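2-hydroxyisobutyryl-CoA synthetase (PDB 6HDY) belongs to the ANL superfamily of AMP-binding enzymes, in which a large N-terminal domain and a smaller C-terminal domain enclose a nucleotide pocket. Local coordinates at residues A170-S173 and G177-G180; F195-P200 and R462-A467. All coordinates share one frame; numbering follows the deposited sequence.

Overall arrangement
Contacts 1 and 2 illustrate how neighbouring parts of a fold can be brought to one ligand pocket, 8LQ being met from helix 176-187 through Gly177 in contact 1 and from the C-terminal domain through Lys466 in contact 2. Strand 165-168, helix 176-187 and strand 191-193 form a beta-alpha-beta crossover: contact 1 closes the turn into its helix, and contact 2 joins the loop after its second strand to the C-terminal domain. Their centres lie about 11 Å apart, and they touch directly, with Val171 CB 3.6 Å from Ala197 O and Phe172 CD2 3.7 Å from Gly196 CA. Both also meet the second subunit: Ser173 OG bonds to Phe195 O of that subunit, and Phe195 O to Ser173 OG of that subunit.

Contact 1: A170-S173 and G177-G180. With 8LQ ([[(2~{R},3~{S},4~{R},5~{R})-5-(6-aminopurin-9-yl)-3,4-bis(oxidanyl)oxolan-2-yl]methoxy-oxidanyl-phosphoryl] (3~{S})-3-oxidanylbutanoate), chain C.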
ATOM      1  N   ALA A 170      -2.345  -1.224   7.815  1.00 28.02           N
ATOM      2  CA  ALA A 170      -2.362  -2.627   7.384  1.00 27.72           C
ATOM      3  C   ALA A 170      -1.705  -2.598   6.004  1.00 30.06           C
ATOM      4  O   ALA A 170      -1.687  -1.537   5.369  1.00 28.32           O
ATOM      5  CB  ALA A 170      -3.786  -3.166   7.316  1.00 28.39           C
ATOM      6  N   VAL A 171      -1.093  -3.712   5.583  1.00 26.65           N
ATOM      7  CA  VAL A 171      -0.358  -3.837   4.329  1.00 26.18           C
ATOM      8  C   VAL A 171      -1.256  -3.520   3.113  1.00 28.66           C
ATOM      9  O   VAL A 171      -2.388  -3.986   3.030  1.00 29.28           O
ATOM     10  CB  VAL A 171       0.406  -5.205   4.205  1.00 31.55           C
ATOM     11  CG1 VAL A 171      -0.544  -6.401   4.259  1.00 32.41           C
ATOM     12  CG2 VAL A 171       1.269  -5.267   2.941  1.00 31.24           C
ATOM     13  N   PHE A 172      -0.753  -2.688   2.198  1.00 23.56           N
ATOM     14  CA  PHE A 172      -1.473  -2.318   0.983  1.00 22.60           C
ATOM     15  C   PHE A 172      -0.903  -3.143  -0.140  1.00 26.63           C
ATOM     16  O   PHE A 172       0.180  -2.857  -0.659  1.00 26.20           O
ATOM     17  CB  PHE A 172      -1.352  -0.818   0.702  1.00 23.44           C
ATOM     18  CG  PHE A 172      -2.278   0.037   1.522  1.00 23.44           C
ATOM     19  CD1 PHE A 172      -3.560   0.315   1.080  1.00 23.64           C
ATOM     20  CD2 PHE A 172      -1.850   0.599   2.725  1.00 25.37           C
ATOM     21  CE1 PHE A 172      -4.414   1.112   1.834  1.00 25.72           C
ATOM     22  CE2 PHE A 172      -2.719   1.365   3.505  1.00 26.86           C
ATOM     23  CZ  PHE A 172      -3.986   1.634   3.043  1.00 25.50           C
ATOM     24  N   SER A 173      -1.549  -4.270  -0.389  1.00 24.82           N
ATOM     25  CA  SER A 173      -1.089  -5.232  -1.389  1.00 25.57           C
ATOM     26  C   SER A 173      -2.317  -5.996  -1.895  1.00 29.51           C
ATOM     27  O   SER A 173      -3.349  -5.386  -2.143  1.00 27.54           O
ATOM     28  CB  SER A 173      -0.062  -6.181  -0.758  1.00 27.71           C
ATOM     29  OG  SER A 173       0.472  -7.084  -1.719  1.00 33.35           O
ATOM     30  N   GLY A 177      -8.307  -5.718   3.383  1.00 26.15           N
ATOM     31  CA  GLY A 177      -8.494  -4.986   4.616  1.00 24.76           C
ATOM     32  C   GLY A 177      -8.091  -3.534   4.552  1.00 27.92           C
ATOM     33  O   GLY A 177      -8.901  -2.649   4.847  1.00 27.75           O
ATOM     34  N   SER A 178      -6.812  -3.286   4.218  1.00 24.09           N
ATOM     35  CA  SER A 178      -6.262  -1.926   4.123  1.00 23.87           C
ATOM     36  C   SER A 178      -7.005  -1.057   3.102  1.00 26.90           C
ATOM     37  O   SER A 178      -7.360   0.086   3.411  1.00 25.10           O
ATOM     38  CB  SER A 178      -4.789  -1.993   3.754  1.00 26.69           C
ATOM     39  OG  SER A 178      -4.634  -2.735   2.556  1.00 31.35           O
ATOM     40  N   TRP A 179      -7.237  -1.606   1.878  1.00 23.65           N
ATOM     41  CA  TRP A 179      -7.917  -0.890   0.773  1.00 23.01           C
ATOM     42  C   TRP A 179      -9.334  -0.537   1.148  1.00 27.50           C
ATOM     43  O   TRP A 179      -9.804   0.559   0.850  1.00 29.92           O
ATOM     44  CB  TRP A 179      -7.872  -1.720  -0.540  1.00 21.53           C
ATOM     45  CG  TRP A 179      -6.469  -1.984  -1.002  1.00 22.45           C
ATOM     46  CD1 TRP A 179      -5.745  -3.119  -0.800  1.00 25.33           C
ATOM     47  CD2 TRP A 179      -5.592  -1.058  -1.670  1.00 22.26           C
ATOM     48  NE1 TRP A 179      -4.480  -2.972  -1.317  1.00 25.83           N
ATOM     49  CE2 TRP A 179      -4.353  -1.714  -1.850  1.00 26.74           C
ATOM     50  CE3 TRP A 179      -5.726   0.272  -2.109  1.00 23.52           C
ATOM     51  CZ2 TRP A 179      -3.253  -1.095  -2.472  1.00 26.03           C
ATOM     52  CZ3 TRP A 179      -4.632   0.893  -2.711  1.00 25.50           C
ATOM     53  CH2 TRP A 179      -3.419   0.208  -2.899  1.00 26.33           C
ATOM     54  N   GLY A 180     -10.007  -1.452   1.823  1.00 24.15           N
ATOM     55  CA  GLY A 180     -11.377  -1.228   2.280  1.00 25.28           C
ATOM     56  C   GLY A 180     -11.513  -0.126   3.307  1.00 29.10           C
ATOM     57  O   GLY A 180     -12.446   0.670   3.228  1.00 29.94           O
TER
HETATM   58  N9  8LQ C 502     -11.522 -12.642  10.573  1.00 38.02           N
HETATM   59  C8  8LQ C 502     -11.588 -11.497   9.874  1.00 39.25           C
HETATM   60  N7  8LQ C 502     -12.098 -10.550  10.654  1.00 39.26           N
HETATM   61  C5  8LQ C 502     -12.377 -11.109  11.843  1.00 39.51           C
HETATM   62  C6  8LQ C 502     -12.851 -10.620  13.011  1.00 36.41           C
HETATM   63  N6  8LQ C 502     -13.192  -9.342  13.065  1.00 30.16           N
HETATM   64  N1  8LQ C 502     -13.018 -11.404  14.094  1.00 38.77           N
HETATM   65  C2  8LQ C 502     -12.663 -12.754  14.051  1.00 35.87           C
HETATM   66  N3  8LQ C 502     -12.110 -13.218  12.867  1.00 36.00           N
HETATM   67  C4  8LQ C 502     -12.010 -12.405  11.788  1.00 38.60           C
HETATM   68  CAA 8LQ C 502     -10.363  -8.195   4.590  0.50 17.86           C
HETATM   69  CAZ 8LQ C 502     -10.771  -8.183   6.087  0.50 21.54           C
HETATM   70  OAE 8LQ C 502      -9.670  -7.751   6.880  0.50 17.92           O
HETATM   71  CAL 8LQ C 502     -11.220  -9.570   6.587  0.50 28.86           C
HETATM   72  CAS 8LQ C 502     -10.131 -10.621   6.331  0.50 38.33           C
HETATM   73  OAC 8LQ C 502      -9.156 -10.687   7.074  0.50 40.65           O
HETATM   74  OAQ 8LQ C 502     -10.303 -11.384   5.191  1.00 43.29           O
HETATM   75  PBC 8LQ C 502      -9.459 -12.710   4.896  1.00 41.42           P
HETATM   76  OAH 8LQ C 502      -7.962 -12.204   4.739  1.00 41.96           O
HETATM   77  OAD 8LQ C 502      -9.936 -13.457   3.718  1.00 50.88           O
HETATM   78  O5' 8LQ C 502      -9.640 -13.585   6.199  1.00 37.90           O
HETATM   79  C5' 8LQ C 502     -10.979 -13.840   6.618  1.00 34.53           C
HETATM   80  C4' 8LQ C 502     -10.963 -14.652   7.887  1.00 32.16           C
HETATM   81  O4' 8LQ C 502     -10.256 -13.915   8.921  1.00 31.98           O
HETATM   82  C3' 8LQ C 502     -12.352 -14.752   8.355  1.00 32.79           C
HETATM   83  O3' 8LQ C 502     -13.020 -15.877   7.715  1.00 32.30           O
HETATM   84  C2' 8LQ C 502     -12.138 -14.968   9.854  1.00 34.30           C
HETATM   85  O2' 8LQ C 502     -11.670 -16.344  10.144  1.00 35.31           O
HETATM   86  C1' 8LQ C 502     -11.024 -13.985  10.131  1.00 31.59           C
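Ser173 O is gripped twice, by Trp179 NE1 across the contact at 2.8 Å and by His125 ND1 from elsewhere in the chain. The indole bond is bent, with an angle of 139° at the hydrogen, and the oxygen sits somewhat off the ring plane. One residue earlier on helix 176-187, Ser178 OG donates to Val171 O at 2.6 Å, arriving from above the carbonyl plane. Its first torsion of 56° sets OG between the backbone N and the carbonyl carbon, which turns the hydroxyl back onto the preceding loop. Phe172 packs against both helix residues. Ser178 CB lies almost on the ring normal, 3.6 Å from the ring centroid, in a CH-pi contact, while the ring edge is driven into the face of Trp179. This T-shaped pair has planes at 87° and brings Phe172 CD1 to 3.7 Å from Trp179 CE2. Phe172 and Trp179 also form edge-to-face pairs with Trp179 and Phe172 of the second subunit, so the aromatic cluster spans the dimer interface. With Val171 O and Ser173 O each taking a donor from the helix, the loop is pinned to the first turn of helix 176-187, where Gly177 N lies 3.4 Å from CAA of 8LQ.

Contact 2: F195-P200 and R462-A467; sequences FGAGAP and RTDFKA. With 8LQ ([[(2~{R},3~{S},4~{R},5~{R})-5-(6-aminopurin-9-yl)-3,4-bis(oxidanyl)oxolan-2-yl]methoxy-oxidanyl-phosphoryl] (3~{S})-3-oxidanylbutanoate), chain C.
Asp464 of the C-terminal domain reaches across to Ala197 and Gly198, joining the two domains that characterise the ANL superfamily. The polar part of this bridge is one hydrogen bond, from Gly198 N to Asp464 OD2 at 2.8 Å. It is bent, with 132° at the hydrogen, and the amide meets the oxygen from well above the carboxylate plane. The first torsion of Asp464, 54°, swings its carboxylate over the loop. Van der Waals contact flanks the bond: the methyl carbon CB of Ala197 lies 3.8 Å from Asp464 OD2 and 4.0 Å from Asp464 CB. Within segment 462-467, Thr463 OG1 accepts from Phe465 N at 2.9 Å, an ST turn that shapes the chain just around Asp464. Further on, Phe465 sets its ring against that of Tyr175, edge-to-face, and the Lys466 CG methylene rests over the centre of the Phe465 ring. The remaining bonds are hydrogen bonds to the ligand. Beyond CG the lysine chain is fully extended and runs into the pocket, as the C-terminal lysine does in relatives. Lys466 NZ donates to OAH of 8LQ at 2.7 Å and to OAC of the same ligand at 3.0 Å.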
ATOM      1  N   PHE A 195      -0.600   4.809   5.905  1.00 28.78           N
ATOM      2  CA  PHE A 195       0.793   4.495   6.226  1.00 26.95           C
ATOM      3  C   PHE A 195       1.111   3.053   5.830  1.00 27.00           C
ATOM      4  O   PHE A 195       2.204   2.779   5.388  1.00 25.37           O
ATOM      5  CB  PHE A 195       1.112   4.764   7.722  1.00 28.39           C
ATOM      6  CG  PHE A 195       2.573   4.598   8.074  1.00 29.17           C
ATOM      7  CD1 PHE A 195       3.079   3.356   8.455  1.00 30.89           C
ATOM      8  CD2 PHE A 195       3.438   5.688   8.059  1.00 31.56           C
ATOM      9  CE1 PHE A 195       4.435   3.198   8.786  1.00 31.79           C
ATOM     10  CE2 PHE A 195       4.800   5.526   8.360  1.00 35.17           C
ATOM     11  CZ  PHE A 195       5.290   4.279   8.726  1.00 32.08           C
ATOM     12  N   GLY A 196       0.173   2.139   5.983  1.00 23.99           N
ATOM     13  CA  GLY A 196       0.446   0.759   5.600  1.00 23.36           C
ATOM     14  C   GLY A 196       1.215  -0.012   6.640  1.00 29.57           C
ATOM     15  O   GLY A 196       1.297   0.411   7.791  1.00 30.59           O
ATOM     16  N   ALA A 197       1.781  -1.158   6.239  1.00 27.92           N
ATOM     17  CA  ALA A 197       2.504  -2.074   7.127  1.00 29.26           C
ATOM     18  C   ALA A 197       3.276  -3.056   6.267  1.00 34.21           C
ATOM     19  O   ALA A 197       3.115  -3.051   5.048  1.00 32.33           O
ATOM     20  CB  ALA A 197       1.509  -2.823   8.023  1.00 29.45           C
ATOM     21  N   GLY A 198       4.127  -3.861   6.899  1.00 34.12           N
ATOM     22  CA  GLY A 198       4.846  -4.938   6.230  1.00 35.36           C
ATOM     23  C   GLY A 198       6.347  -4.838   6.125  1.00 41.68           C
ATOM     24  O   GLY A 198       7.028  -5.873   6.099  1.00 43.35           O
ATOM     25  N   ALA A 199       6.877  -3.611   6.018  1.00 37.94           N
ATOM     26  CA  ALA A 199       8.316  -3.420   5.838  1.00 39.03           C
ATOM     27  C   ALA A 199       9.070  -3.196   7.138  1.00 43.05           C
ATOM     28  O   ALA A 199       8.542  -2.528   8.027  1.00 39.90           O
ATOM     29  CB  ALA A 199       8.592  -2.286   4.848  1.00 39.10           C
ATOM     30  N   PRO A 200      10.300  -3.762   7.282  1.00 43.60           N
ATOM     31  CA  PRO A 200      11.074  -3.508   8.514  1.00 44.53           C
ATOM     32  C   PRO A 200      11.415  -2.021   8.624  1.00 47.43           C
ATOM     33  O   PRO A 200      11.698  -1.367   7.610  1.00 46.57           O
ATOM     34  CB  PRO A 200      12.326  -4.379   8.351  1.00 48.64           C
ATOM     35  CG  PRO A 200      12.448  -4.632   6.881  1.00 53.19           C
ATOM     36  CD  PRO A 200      11.049  -4.617   6.331  1.00 47.08           C
ATOM     37  N   ARG A 462       6.602 -10.892  16.985  1.00 46.88           N
ATOM     38  CA  ARG A 462       5.371 -10.102  16.938  1.00 46.43           C
ATOM     39  C   ARG A 462       5.042  -9.936  15.425  1.00 50.89           C
ATOM     40  O   ARG A 462       5.873 -10.287  14.572  1.00 51.73           O
ATOM     41  CB  ARG A 462       5.568  -8.708  17.603  1.00 48.90           C
ATOM     42  CG  ARG A 462       6.151  -8.667  19.044  1.00 59.51           C
ATOM     43  CD  ARG A 462       5.527  -9.652  19.999  1.00 56.09           C
ATOM     44  NE  ARG A 462       5.600  -9.253  21.405  1.00 52.91           N
ATOM     45  CZ  ARG A 462       6.240  -9.930  22.359  1.00 58.55           C
ATOM     46  NH1 ARG A 462       6.937 -11.023  22.060  1.00 42.61           N
ATOM     47  NH2 ARG A 462       6.199  -9.514  23.616  1.00 46.01           N
ATOM     48  N   THR A 463       3.844  -9.420  15.095  1.00 45.85           N
ATOM     49  CA  THR A 463       3.406  -9.194  13.706  1.00 44.74           C
ATOM     50  C   THR A 463       2.565  -7.921  13.545  1.00 44.57           C
ATOM     51  O   THR A 463       1.859  -7.522  14.481  1.00 42.11           O
ATOM     52  CB  THR A 463       2.663 -10.435  13.106  1.00 48.22           C
ATOM     53  OG1 THR A 463       2.331 -10.170  11.730  1.00 46.05           O
ATOM     54  CG2 THR A 463       1.387 -10.808  13.872  1.00 44.93           C
ATOM     55  N   ASP A 464       2.608  -7.344  12.320  1.00 39.02           N
ATOM     56  CA  ASP A 464       1.797  -6.213  11.886  1.00 39.69           C
ATOM     57  C   ASP A 464       0.577  -6.699  11.081  1.00 43.67           C
ATOM     58  O   ASP A 464      -0.198  -5.881  10.571  1.00 42.47           O
ATOM     59  CB  ASP A 464       2.617  -5.191  11.080  1.00 43.26           C
ATOM     60  CG  ASP A 464       3.378  -5.699   9.881  1.00 52.09           C
ATOM     61  OD1 ASP A 464       3.035  -6.798   9.371  1.00 50.29           O
ATOM     62  OD2 ASP A 464       4.316  -5.007   9.448  1.00 60.69           O
ATOM     63  N   PHE A 465       0.428  -8.050  10.977  1.00 40.75           N
ATOM     64  CA  PHE A 465      -0.643  -8.760  10.284  1.00 39.80           C
ATOM     65  C   PHE A 465      -1.403  -9.693  11.255  1.00 42.16           C
ATOM     66  O   PHE A 465      -1.705  -9.259  12.366  1.00 41.85           O
ATOM     67  CB  PHE A 465      -0.120  -9.488   9.024  1.00 42.20           C
ATOM     68  CG  PHE A 465      -1.191  -9.850   8.008  1.00 43.87           C
ATOM     69  CD1 PHE A 465      -2.128  -8.909   7.593  1.00 46.55           C
ATOM     70  CD2 PHE A 465      -1.255 -11.130   7.466  1.00 45.71           C
ATOM     71  CE1 PHE A 465      -3.114  -9.243   6.659  1.00 48.32           C
ATOM     72  CE2 PHE A 465      -2.266 -11.476   6.559  1.00 48.86           C
ATOM     73  CZ  PHE A 465      -3.173 -10.521   6.142  1.00 47.71           C
ATOM     74  N   LYS A 466      -1.745 -10.928  10.837  1.00 37.36           N
ATOM     75  CA  LYS A 466      -2.509 -11.865  11.648  1.00 36.69           C
ATOM     76  C   LYS A 466      -1.591 -12.760  12.465  1.00 43.42           C
ATOM     77  O   LYS A 466      -0.637 -13.331  11.933  1.00 44.73           O
ATOM     78  CB  LYS A 466      -3.438 -12.724  10.766  1.00 38.63           C
ATOM     79  CG  LYS A 466      -4.315 -11.917   9.812  1.00 32.97           C
ATOM     80  CD  LYS A 466      -5.140 -12.820   8.884  1.00 29.45           C
ATOM     81  CE  LYS A 466      -5.969 -11.981   7.916  1.00 30.84           C
ATOM     82  NZ  LYS A 466      -7.030 -12.792   7.258  1.00 39.07           N
ATOM     83  N   ALA A 467      -1.889 -12.896  13.750  1.00 40.53           N
ATOM     84  CA  ALA A 467      -1.108 -13.736  14.647  1.00 41.56           C
ATOM     85  C   ALA A 467      -1.348 -15.245  14.372  1.00 47.38           C
ATOM     86  O   ALA A 467      -2.485 -15.721  14.441  1.00 48.18           O
ATOM     87  CB  ALA A 467      -1.433 -13.394  16.094  1.00 41.78           C
TER
HETATM   88  N9  8LQ C 502     -11.522 -12.642  10.573  1.00 38.02           N
HETATM   89  C8  8LQ C 502     -11.588 -11.497   9.874  1.00 39.25           C
HETATM   90  N7  8LQ C 502     -12.098 -10.550  10.654  1.00 39.26           N
HETATM   91  C5  8LQ C 502     -12.377 -11.109  11.843  1.00 39.51           C
HETATM   92  C6  8LQ C 502     -12.851 -10.620  13.011  1.00 36.41           C
HETATM   93  N6  8LQ C 502     -13.192  -9.342  13.065  1.00 30.16           N
HETATM   94  N1  8LQ C 502     -13.018 -11.404  14.094  1.00 38.77           N
HETATM   95  C2  8LQ C 502     -12.663 -12.754  14.051  1.00 35.87           C
HETATM   96  N3  8LQ C 502     -12.110 -13.218  12.867  1.00 36.00           N
HETATM   97  C4  8LQ C 502     -12.010 -12.405  11.788  1.00 38.60           C
HETATM   98  CAA 8LQ C 502     -10.363  -8.195   4.590  0.50 17.86           C
HETATM   99  CAZ 8LQ C 502     -10.771  -8.183   6.087  0.50 21.54           C
HETATM  100  OAE 8LQ C 502      -9.670  -7.751   6.880  0.50 17.92           O
HETATM  101  CAL 8LQ C 502     -11.220  -9.570   6.587  0.50 28.86           C
HETATM  102  CAS 8LQ C 502     -10.131 -10.621   6.331  0.50 38.33           C
HETATM  103  OAC 8LQ C 502      -9.156 -10.687   7.074  0.50 40.65           O
HETATM  104  OAQ 8LQ C 502     -10.303 -11.384   5.191  1.00 43.29           O
HETATM  105  PBC 8LQ C 502      -9.459 -12.710   4.896  1.00 41.42           P
HETATM  106  OAH 8LQ C 502      -7.962 -12.204   4.739  1.00 41.96           O
HETATM  107  OAD 8LQ C 502      -9.936 -13.457   3.718  1.00 50.88           O
HETATM  108  O5' 8LQ C 502      -9.640 -13.585   6.199  1.00 37.90           O
HETATM  109  C5' 8LQ C 502     -10.979 -13.840   6.618  1.00 34.53           C
HETATM  110  C4' 8LQ C 502     -10.963 -14.652   7.887  1.00 32.16           C
HETATM  111  O4' 8LQ C 502     -10.256 -13.915   8.921  1.00 31.98           O
HETATM  112  C3' 8LQ C 502     -12.352 -14.752   8.355  1.00 32.79           C
HETATM  113  O3' 8LQ C 502     -13.020 -15.877   7.715  1.00 32.30           O
HETATM  114  C2' 8LQ C 502     -12.138 -14.968   9.854  1.00 34.30           C
HETATM  115  O2' 8LQ C 502     -11.670 -16.344  10.144  1.00 35.31           O
HETATM  116  C1' 8LQ C 502     -11.024 -13.985  10.131  1.00 31.59           C